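Local coordinates for CMP/dCMP-type deaminase domain-containing protein (Aspergillus oryzae RIB40, PDB 7DRY), which probably catalyses a zinc-dependent deamination step in riboflavin biosynthesis, as a Rib2 deaminase of the cytidine deaminase fold, at residues Phe132-Pro137 against Gly162-Ile167. Residues are numbered along the deposited sequence; the frame is centred on the assembly and turned at random.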
# COMPACT_ATOMS: atom_id res chain seq x y z
N PHE A 132 1.24 -6.96 -3.13
CA PHE A 132 1.49 -5.91 -4.11
C PHE A 132 1.79 -6.52 -5.47
O PHE A 132 2.05 -7.72 -5.59
CB PHE A 132 2.58 -4.93 -3.65
CG PHE A 132 3.86 -5.59 -3.24
CD1 PHE A 132 4.84 -5.85 -4.17
CD2 PHE A 132 4.10 -5.95 -1.91
CE1 PHE A 132 6.04 -6.45 -3.81
CE2 PHE A 132 5.29 -6.55 -1.55
CZ PHE A 132 6.26 -6.80 -2.50
N GLY A 133 1.76 -5.68 -6.51
CA GLY A 133 1.82 -6.16 -7.89
C GLY A 133 3.13 -5.96 -8.61
O GLY A 133 3.37 -6.58 -9.66
N VAL A 134 4.00 -5.10 -8.08
CA VAL A 134 5.32 -4.84 -8.65
C VAL A 134 6.31 -4.68 -7.51
O VAL A 134 6.06 -3.92 -6.57
CB VAL A 134 5.33 -3.57 -9.54
CG1 VAL A 134 6.75 -3.26 -10.01
CG2 VAL A 134 4.40 -3.72 -10.73
N LYS A 135 7.44 -5.38 -7.60
CA LYS A 135 8.47 -5.33 -6.56
C LYS A 135 9.39 -4.13 -6.77
O LYS A 135 10.61 -4.24 -6.87
CB LYS A 135 9.23 -6.65 -6.47
CG LYS A 135 9.79 -6.91 -5.08
CD LYS A 135 10.54 -8.23 -4.98
CE LYS A 135 11.11 -8.41 -3.59
NZ LYS A 135 11.95 -9.63 -3.47
N GLU A 136 8.77 -2.96 -6.85
CA GLU A 136 9.45 -1.68 -6.90
C GLU A 136 8.58 -0.71 -6.10
O GLU A 136 7.35 -0.78 -6.18
CB GLU A 136 9.61 -1.14 -8.33
CG GLU A 136 10.49 -2.00 -9.23
CD GLU A 136 11.92 -2.11 -8.75
OE1 GLU A 136 12.40 -1.17 -8.07
OE2 GLU A 136 12.57 -3.13 -9.05
N PRO A 137 9.19 0.17 -5.32
CA PRO A 137 8.41 1.11 -4.52
C PRO A 137 7.89 2.27 -5.36
O PRO A 137 8.38 2.55 -6.45
CB PRO A 137 9.43 1.61 -3.49
CG PRO A 137 10.74 1.53 -4.23
CD PRO A 137 10.64 0.30 -5.09
N GLY A 162 1.18 -10.51 -12.84
CA GLY A 162 0.23 -10.43 -13.94
C GLY A 162 -0.27 -9.03 -14.27
O GLY A 162 -0.90 -8.86 -15.32
N LEU A 163 -0.03 -8.04 -13.41
CA LEU A 163 -0.50 -6.68 -13.64
C LEU A 163 0.64 -5.67 -13.70
O LEU A 163 0.39 -4.46 -13.60
CB LEU A 163 -1.52 -6.26 -12.58
CG LEU A 163 -2.81 -7.09 -12.53
CD1 LEU A 163 -3.47 -6.98 -11.16
CD2 LEU A 163 -3.74 -6.63 -13.65
N GLU A 164 1.88 -6.13 -13.91
CA GLU A 164 3.03 -5.26 -13.70
C GLU A 164 3.02 -4.06 -14.64
O GLU A 164 3.22 -2.92 -14.22
CB GLU A 164 4.34 -6.05 -13.86
CG GLU A 164 4.53 -7.19 -12.89
CD GLU A 164 3.86 -8.47 -13.34
OE1 GLU A 164 3.23 -8.49 -14.41
OE2 GLU A 164 3.99 -9.49 -12.62
N ARG A 165 2.80 -4.30 -15.94
CA ARG A 165 2.89 -3.21 -16.89
C ARG A 165 1.83 -2.15 -16.61
O ARG A 165 2.14 -0.95 -16.59
CB ARG A 165 2.80 -3.72 -18.33
CG ARG A 165 2.86 -2.57 -19.31
CD ARG A 165 3.10 -2.97 -20.74
NE ARG A 165 3.08 -1.77 -21.56
CZ ARG A 165 2.95 -1.75 -22.88
NH1 ARG A 165 2.83 -2.89 -23.56
NH2 ARG A 165 2.93 -0.59 -23.52
N GLU A 166 0.59 -2.57 -16.38
CA GLU A 166 -0.48 -1.61 -16.13
C GLU A 166 -0.25 -0.83 -14.84
O GLU A 166 -0.52 0.38 -14.79
CB GLU A 166 -1.83 -2.32 -16.06
CG GLU A 166 -2.30 -2.83 -17.41
CD GLU A 166 -3.46 -3.79 -17.28
OE1 GLU A 166 -4.62 -3.32 -17.24
OE2 GLU A 166 -3.20 -5.01 -17.20
N ILE A 167 0.24 -1.50 -13.80
CA ILE A 167 0.54 -0.81 -12.55
C ILE A 167 1.58 0.28 -12.77
O ILE A 167 1.43 1.41 -12.28
CB ILE A 167 0.99 -1.83 -11.49
CG1 ILE A 167 -0.22 -2.61 -10.99
CG2 ILE A 167 1.72 -1.13 -10.33
CD1 ILE A 167 0.15 -3.82 -10.14
O HOH W 1 1.25 -7.73 -10.89
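The peptide plane between Gly133 and Val134 carries the methyl CD1 of Ile167 over one face, 3.7 Å from Gly133 CA, while at its oxygen end Glu164 CG comes within 3.5 Å of Gly133 O. Glycine suits this place because a beta carbon would point into that same methyl. At the second flat group, the carboxylate of Glu164, Gly162 N donates to Glu164 OE2 across 3.0 Å, nearly straight at 163° but from 42° out of the plane; Gly133 O lies only obliquely on that side, not bonded to it. The bend at chi2 (85°) folds the acid back to its own helix start, where Gly162 has a positive phi at which a beta carbon would press on the preceding carbonyl oxygen.

In the cytidine deaminase fold, this joins the corner after central-sheet strand 127-132 to the first turn of helix 164-171. A water bridges the two, donating to Gly133 O at 2.7 Å and accepting from the N-H of Leu163, the N-cap residue.

Beside the water lies an apolar patch. In the conformer described, one of two modelled, Val134 CG2 sits 3.6 Å from Glu164 CA and 3.7 Å from Ile167 CG2. Val134 and Ile167 run antiparallel, and beta-branching keeps each methyl near its backbone, which suits the short gap. Thr98 and Met99 also touch Ile167, whose side chain lies about 13 Å from the zinc ion.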